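DNA/pantothenate metabolism flavoprotein (Streptomyces sparsogenes DSM 40356, PDB 7CFU) binds flavin mononucleotide and probably catalyses FMN-dependent decarboxylation of cysteine in a biosynthetic pathway. Local coordinates at residues Asn110-Ala115 and Pro139-Ala144; Val103-Thr108 and Gly182-Phe187. All coordinates share one frame; numbering follows the deposited sequence.

Interaction 1 of 2, residues Asn110-Ala115 and Pro139-Ala144; sequences NFLAKA and PVMNAA. With FMN (flavin mononucleotide), chain Y.
Leu112, on helix 109-117, meets Pro139 and Met141 across a small, wholly apolar junction that buries 99 Å² in all. Leu112 CD1 does most of the touching: it lies 3.9 Å from both Pro139 CB and the terminal methyl CE of Met141, so one methyl serves both partners. CD2 of Leu112 also lies near the proline ring, and the leucine and proline side chains run at about a right angle to each other. Met141 reaches the leucine because its chain bends at the sulfur (chi3 78°), which turns CE toward Leu112, while its CB stays close to the flavin. Val155 and Leu158 of helix 149-160 also pack on Leu112, and Trp146 lies against Pro139 and Met141.

The polar bonds run to FMN rather than between the segments. The backbone O of Val140 accepts a short hydrogen bond from flavin N3, 2.6 Å long with an angle of 162° at the hydrogen. At the other end of the cofactor, ND2 of Asn110 donates a nearly straight bond, 3.1 Å, to phosphate oxygen O3P. The OD1 of Asn110 is held by the backbone N of Ala120 of the second subunit, which would fix which way the amide is turned.

The start of helix 109-117 thus bonds the phosphate through Asn110 while the loop after strand 135-139 reads the pyrimidine edge of the flavin, together forming part of an FMN site at a subunit interface in this Rossmann-like flavoprotein fold.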
loop_
_atom_site.group_PDB
_atom_site.type_symbol
_atom_site.label_atom_id
_atom_site.label_comp_id
_atom_site.label_asym_id
_atom_site.label_seq_id
_atom_site.Cartn_x
_atom_site.Cartn_y
_atom_site.Cartn_z
ATOM N N ASN A 110 -32.572 3.873 3.733
ATOM C CA ASN A 110 -31.937 2.631 3.300
ATOM C C ASN A 110 -32.199 1.505 4.293
ATOM O O ASN A 110 -32.565 0.388 3.905
ATOM C CB ASN A 110 -30.432 2.863 3.141
ATOM C CG ASN A 110 -29.714 1.684 2.520
ATOM O OD1 ASN A 110 -30.123 1.162 1.475
ATOM N ND2 ASN A 110 -28.633 1.246 3.174
ATOM N N PHE A 111 -32.013 1.787 5.588
ATOM C CA PHE A 111 -32.252 0.770 6.606
ATOM C C PHE A 111 -33.693 0.270 6.575
ATOM O O PHE A 111 -33.938 -0.939 6.689
ATOM C CB PHE A 111 -31.916 1.303 8.003
ATOM C CG PHE A 111 -32.258 0.331 9.084
ATOM C CD1 PHE A 111 -33.486 0.396 9.733
ATOM C CD2 PHE A 111 -31.378 -0.696 9.417
ATOM C CE1 PHE A 111 -33.820 -0.527 10.707
ATOM C CE2 PHE A 111 -31.710 -1.615 10.393
ATOM C CZ PHE A 111 -32.931 -1.530 11.035
ATOM N N LEU A 112 -34.660 1.187 6.460
ATOM C CA LEU A 112 -36.063 0.779 6.403
ATOM C C LEU A 112 -36.295 -0.215 5.282
ATOM O O LEU A 112 -36.970 -1.237 5.471
ATOM C CB LEU A 112 -36.968 1.991 6.193
ATOM C CG LEU A 112 -36.982 3.083 7.252
ATOM C CD1 LEU A 112 -37.924 4.197 6.821
ATOM C CD2 LEU A 112 -37.390 2.501 8.593
ATOM N N ALA A 113 -35.718 0.053 4.113
ATOM C CA ALA A 113 -35.879 -0.852 2.983
ATOM C C ALA A 113 -35.277 -2.220 3.285
ATOM O O ALA A 113 -35.905 -3.257 3.045
ATOM C CB ALA A 113 -35.241 -0.237 1.744
ATOM N N LYS A 114 -34.062 -2.245 3.835
ATOM C CA LYS A 114 -33.423 -3.531 4.096
ATOM C C LYS A 114 -34.174 -4.312 5.171
ATOM O O LYS A 114 -34.432 -5.514 5.012
ATOM C CB LYS A 114 -31.966 -3.309 4.499
ATOM C CG LYS A 114 -31.064 -2.817 3.369
ATOM C CD LYS A 114 -29.624 -2.604 3.866
ATOM C CE LYS A 114 -28.685 -2.223 2.716
ATOM N NZ LYS A 114 -27.299 -1.981 3.198
ATOM N N ALA A 115 -34.553 -3.644 6.264
ATOM C CA ALA A 115 -35.273 -4.344 7.323
ATOM C C ALA A 115 -36.639 -4.811 6.838
ATOM O O ALA A 115 -37.061 -5.934 7.141
ATOM C CB ALA A 115 -35.410 -3.439 8.552
ATOM N N PRO A 139 -36.420 6.455 12.177
ATOM C CA PRO A 139 -35.847 6.919 10.908
ATOM C C PRO A 139 -35.748 8.435 10.846
ATOM O O PRO A 139 -36.536 9.156 11.460
ATOM C CB PRO A 139 -36.833 6.395 9.858
ATOM C CG PRO A 139 -38.128 6.259 10.596
ATOM C CD PRO A 139 -37.753 5.856 12.005
ATOM N N VAL A 140 -34.746 8.914 10.106
ATOM C CA VAL A 140 -34.577 10.338 9.827
ATOM C C VAL A 140 -34.226 10.515 8.359
ATOM O O VAL A 140 -33.370 9.801 7.826
ATOM C CB VAL A 140 -33.502 10.980 10.716
ATOM C CG1 VAL A 140 -33.406 12.463 10.416
ATOM C CG2 VAL A 140 -33.820 10.750 12.187
ATOM N N MET A 141 -34.870 11.485 7.715
ATOM C CA MET A 141 -34.650 11.821 6.312
ATOM C C MET A 141 -35.438 13.093 6.035
ATOM O O MET A 141 -36.288 13.495 6.835
ATOM C CB MET A 141 -35.101 10.695 5.377
ATOM C CG MET A 141 -36.622 10.497 5.327
ATOM S SD MET A 141 -37.106 8.897 4.641
ATOM C CE MET A 141 -36.795 7.858 6.060
ATOM N N ASN A 142 -35.158 13.724 4.899
ATOM C CA ASN A 142 -35.874 14.956 4.607
ATOM C C ASN A 142 -37.271 14.625 4.077
ATOM O O ASN A 142 -37.624 13.461 3.863
ATOM C CB ASN A 142 -35.064 15.863 3.670
ATOM C CG ASN A 142 -35.023 15.382 2.223
ATOM O OD1 ASN A 142 -35.769 14.496 1.799
ATOM N ND2 ASN A 142 -34.134 15.990 1.447
ATOM N N ALA A 143 -38.062 15.674 3.836
ATOM C CA ALA A 143 -39.482 15.494 3.545
ATOM C C ALA A 143 -39.705 14.823 2.198
ATOM O O ALA A 143 -40.626 14.011 2.052
ATOM C CB ALA A 143 -40.200 16.845 3.590
ATOM N N ALA A 144 -38.882 15.147 1.199
ATOM C CA ALA A 144 -39.038 14.511 -0.108
ATOM C C ALA A 144 -38.860 12.997 -0.014
ATOM O O ALA A 144 -39.615 12.239 -0.634
ATOM C CB ALA A 144 -38.056 15.115 -1.108
HETATM N N1 FMN Y . -30.036 9.144 4.381
HETATM C C2 FMN Y . -31.220 9.124 5.079
HETATM O O2 FMN Y . -32.072 8.303 4.775
HETATM N N3 FMN Y . -31.437 10.002 6.120
HETATM C C4 FMN Y . -30.467 10.925 6.452
HETATM O O4 FMN Y . -30.668 11.715 7.374
HETATM C C4A FMN Y . -29.275 10.958 5.739
HETATM N N5 FMN Y . -28.292 11.866 6.063
HETATM C C5A FMN Y . -27.101 11.875 5.366
HETATM C C6 FMN Y . -26.125 12.798 5.705
HETATM C C7 FMN Y . -24.926 12.817 5.008
HETATM C C7M FMN Y . -23.862 13.818 5.381
HETATM C C8 FMN Y . -24.709 11.924 3.965
HETATM C C8M FMN Y . -23.399 11.971 3.214
HETATM C C9 FMN Y . -25.692 10.999 3.619
HETATM C C9A FMN Y . -26.891 10.978 4.322
HETATM N N10 FMN Y . -27.891 10.075 3.993
HETATM C C10 FMN Y . -29.065 10.056 4.706
HETATM C "C1'" FMN Y . -27.695 9.090 2.888
HETATM C "C2'" FMN Y . -27.246 7.773 3.500
HETATM O "O2'" FMN Y . -26.059 7.968 4.255
HETATM C "C3'" FMN Y . -27.083 6.734 2.392
HETATM O "O3'" FMN Y . -28.356 6.384 1.890
HETATM C "C4'" FMN Y . -26.306 5.489 2.848
HETATM O "O4'" FMN Y . -26.162 4.594 1.759
HETATM C "C5'" FMN Y . -27.014 4.781 3.990
HETATM O "O5'" FMN Y . -26.158 3.787 4.520
HETATM P P FMN Y . -26.613 2.892 5.771
HETATM O O1P FMN Y . -26.032 1.507 5.613
HETATM O O2P FMN Y . -26.170 3.600 7.006
HETATM O O3P FMN Y . -28.120 2.735 5.833
#

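Interaction 2 of 2, residues Val103-Thr108 and Gly182-Phe187; sequences VILPAT and GSLGDF. With FMN (flavin mononucleotide), chain Y.
Leu105 projects from strand 101-107 as a forked knob, and the loop 182-187 receives it with two side chains, Leu184 and Phe187. Leu105 CD1 sits over a face of the Phe187 ring, 3.9 Å from the ring centroid and only 22° off the ring normal, a CH-pi contact. The methyl is displaced from the middle toward the rim, and Leu105 CD1 is 3.7 Å from Phe187 CG, its nearest ring atom. Phe187 presents that face with its CG held between the backbone N and the carbonyl carbon (chi1 57°).

The rest of the fork is taken up by Leu184. Leu184 CD2 lies 3.8 Å from Leu105 CG, while Leu184 CD1 comes within 3.9 Å of Leu105 CD2. The two leucines cross at about a right angle, their branched ends meshing. Leu184 CD2 also brushes the rim of the Pro106 ring at CB, 4.4 Å away, where the cis peptide bond before Pro106 accompanies a corner in the chain. Val40 of helix 37-48 packs on both Leu105 and Phe187, and Ala138 of strand 135-139 touches both leucines.

Past that corner, the chain reaches the cofactor. Thr108 donates a short hydrogen bond from OG1 to O3P of FMN, 2.6 Å, and its CG2 approaches flavin C2. The same OG1 accepts a bond from the backbone N of Phe111, so Thr108 both N-caps helix 109-117 and holds the phosphate.

Across the segments themselves there is no hydrogen bond or salt bridge. The 162 Å² buried between them involves apolar side chains, so the fit probably rests on close packing and exclusion of water, and the directional bond from 103-108 to FMN, Thr108 OG1 to O3P, lies away from this apolar contact.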
loop_
_atom_site.group_PDB
_atom_site.type_symbol
_atom_site.label_atom_id
_atom_site.label_comp_id
_atom_site.label_asym_id
_atom_site.label_seq_id
_atom_site.Cartn_x
_atom_site.Cartn_y
_atom_site.Cartn_z
ATOM N N VAL A 103 -32.610 -0.888 19.436
ATOM C CA VAL A 103 -32.963 0.457 19.001
ATOM C C VAL A 103 -32.108 0.809 17.792
ATOM O O VAL A 103 -30.875 0.742 17.855
ATOM C CB VAL A 103 -32.759 1.489 20.124
ATOM C CG1 VAL A 103 -32.913 2.902 19.573
ATOM C CG2 VAL A 103 -33.733 1.233 21.271
ATOM N N ILE A 104 -32.760 1.211 16.708
ATOM C CA ILE A 104 -32.093 1.721 15.521
ATOM C C ILE A 104 -32.315 3.228 15.506
ATOM O O ILE A 104 -33.429 3.698 15.236
ATOM C CB ILE A 104 -32.628 1.062 14.245
ATOM C CG1 ILE A 104 -32.773 -0.446 14.440
ATOM C CG2 ILE A 104 -31.719 1.362 13.066
ATOM C CD1 ILE A 104 -31.466 -1.144 14.683
ATOM N N LEU A 105 -31.262 3.990 15.804
ATOM C CA LEU A 105 -31.415 5.431 15.972
ATOM C C LEU A 105 -30.088 6.132 15.710
ATOM O O LEU A 105 -29.135 5.951 16.476
ATOM C CB LEU A 105 -31.913 5.747 17.392
ATOM C CG LEU A 105 -32.312 7.177 17.784
ATOM C CD1 LEU A 105 -33.221 7.128 19.009
ATOM C CD2 LEU A 105 -31.115 8.102 18.045
ATOM N N PRO A 106 -29.985 6.960 14.667
ATOM C CA PRO A 106 -31.012 7.162 13.645
ATOM C C PRO A 106 -31.007 6.028 12.634
ATOM O O PRO A 106 -29.971 5.402 12.408
ATOM C CB PRO A 106 -30.583 8.463 12.973
ATOM C CG PRO A 106 -29.077 8.419 13.074
ATOM C CD PRO A 106 -28.793 7.796 14.426
ATOM N N ALA A 107 -32.156 5.760 12.041
ATOM C CA ALA A 107 -32.247 4.831 10.928
ATOM C C ALA A 107 -32.316 5.628 9.635
ATOM O O ALA A 107 -32.910 6.706 9.592
ATOM C CB ALA A 107 -33.467 3.922 11.061
ATOM N N THR A 108 -31.684 5.109 8.592
ATOM C CA THR A 108 -31.802 5.716 7.278
ATOM C C THR A 108 -33.010 5.143 6.554
ATOM O O THR A 108 -33.546 4.098 6.931
ATOM C CB THR A 108 -30.554 5.443 6.452
ATOM O OG1 THR A 108 -30.263 4.045 6.545
ATOM C CG2 THR A 108 -29.370 6.272 6.974
ATOM N N GLY A 182 -34.566 16.456 7.863
ATOM C CA GLY A 182 -35.371 15.910 8.938
ATOM C C GLY A 182 -34.660 15.905 10.278
ATOM O O GLY A 182 -33.469 16.198 10.402
ATOM N N SER A 183 -35.423 15.565 11.314
ATOM C CA SER A 183 -34.869 15.399 12.647
ATOM C C SER A 183 -35.602 14.264 13.343
ATOM O O SER A 183 -36.684 13.845 12.924
ATOM C CB SER A 183 -34.974 16.678 13.488
ATOM O OG SER A 183 -36.323 17.078 13.610
ATOM N N LEU A 184 -34.987 13.775 14.417
ATOM C CA LEU A 184 -35.519 12.641 15.156
ATOM C C LEU A 184 -36.886 12.959 15.745
ATOM O O LEU A 184 -37.126 14.060 16.250
ATOM C CB LEU A 184 -34.545 12.249 16.264
ATOM C CG LEU A 184 -33.305 11.479 15.814
ATOM C CD1 LEU A 184 -32.187 11.653 16.831
ATOM C CD2 LEU A 184 -33.661 10.015 15.685
ATOM N N GLY A 185 -37.782 11.978 15.692
ATOM C CA GLY A 185 -39.082 12.099 16.318
ATOM C C GLY A 185 -38.993 11.956 17.822
ATOM O O GLY A 185 -37.919 12.037 18.421
ATOM N N ASP A 186 -40.151 11.712 18.438
ATOM C CA ASP A 186 -40.242 11.593 19.893
ATOM C C ASP A 186 -39.984 10.142 20.277
ATOM O O ASP A 186 -40.896 9.350 20.517
ATOM C CB ASP A 186 -41.592 12.087 20.401
ATOM C CG ASP A 186 -41.761 13.588 20.236
ATOM O OD1 ASP A 186 -40.792 14.324 20.527
ATOM O OD2 ASP A 186 -42.861 14.027 19.829
ATOM N N PHE A 187 -38.697 9.813 20.376
ATOM C CA PHE A 187 -38.283 8.443 20.622
ATOM C C PHE A 187 -38.283 8.083 22.097
ATOM O O PHE A 187 -38.331 6.890 22.423
ATOM C CB PHE A 187 -36.878 8.208 20.055
ATOM C CG PHE A 187 -35.835 9.145 20.610
ATOM C CD1 PHE A 187 -35.208 8.875 21.822
ATOM C CD2 PHE A 187 -35.474 10.290 19.920
ATOM C CE1 PHE A 187 -34.254 9.738 22.335
ATOM C CE2 PHE A 187 -34.516 11.152 20.428
ATOM C CZ PHE A 187 -33.907 10.879 21.636
HETATM N N1 FMN Y . -30.036 9.144 4.381
HETATM C C2 FMN Y . -31.220 9.124 5.079
HETATM O O2 FMN Y . -32.072 8.303 4.775
HETATM N N3 FMN Y . -31.437 10.002 6.120
HETATM C C4 FMN Y . -30.467 10.925 6.452
HETATM O O4 FMN Y . -30.668 11.715 7.374
HETATM C C4A FMN Y . -29.275 10.958 5.739
HETATM N N5 FMN Y . -28.292 11.866 6.063
HETATM C C5A FMN Y . -27.101 11.875 5.366
HETATM C C6 FMN Y . -26.125 12.798 5.705
HETATM C C7 FMN Y . -24.926 12.817 5.008
HETATM C C7M FMN Y . -23.862 13.818 5.381
HETATM C C8 FMN Y . -24.709 11.924 3.965
HETATM C C8M FMN Y . -23.399 11.971 3.214
HETATM C C9 FMN Y . -25.692 10.999 3.619
HETATM C C9A FMN Y . -26.891 10.978 4.322
HETATM N N10 FMN Y . -27.891 10.075 3.993
HETATM C C10 FMN Y . -29.065 10.056 4.706
HETATM C "C1'" FMN Y . -27.695 9.090 2.888
HETATM C "C2'" FMN Y . -27.246 7.773 3.500
HETATM O "O2'" FMN Y . -26.059 7.968 4.255
HETATM C "C3'" FMN Y . -27.083 6.734 2.392
HETATM O "O3'" FMN Y . -28.356 6.384 1.890
HETATM C "C4'" FMN Y . -26.306 5.489 2.848
HETATM O "O4'" FMN Y . -26.162 4.594 1.759
HETATM C "C5'" FMN Y . -27.014 4.781 3.990
HETATM O "O5'" FMN Y . -26.158 3.787 4.520
HETATM P P FMN Y . -26.613 2.892 5.771
HETATM O O1P FMN Y . -26.032 1.507 5.613
HETATM O O2P FMN Y . -26.170 3.600 7.006
HETATM O O3P FMN Y . -28.120 2.735 5.833
#

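In the fold
From the N terminus, strand 101-107 of the parallel sheet, which carries most of 103-108, turns at Pro106 and leads into helix 109-117, which carries 110-115. Interaction 1 closes the shorter loop, returning to 139-144 at the end of strand 135-139. Interaction 2 closes the longer one, when 182-187 comes back at the start of helix 187-199, and encloses the first without crossing it. Their centres lie 10 Å apart, and Val140 joins them: its N probably hydrogen-bonds to Ala107 O, while its side chain packs on Leu184 and Gly182. Together they tie two neighbouring strands and the loop before the last helix together, beside one FMN that three of the four segments touch.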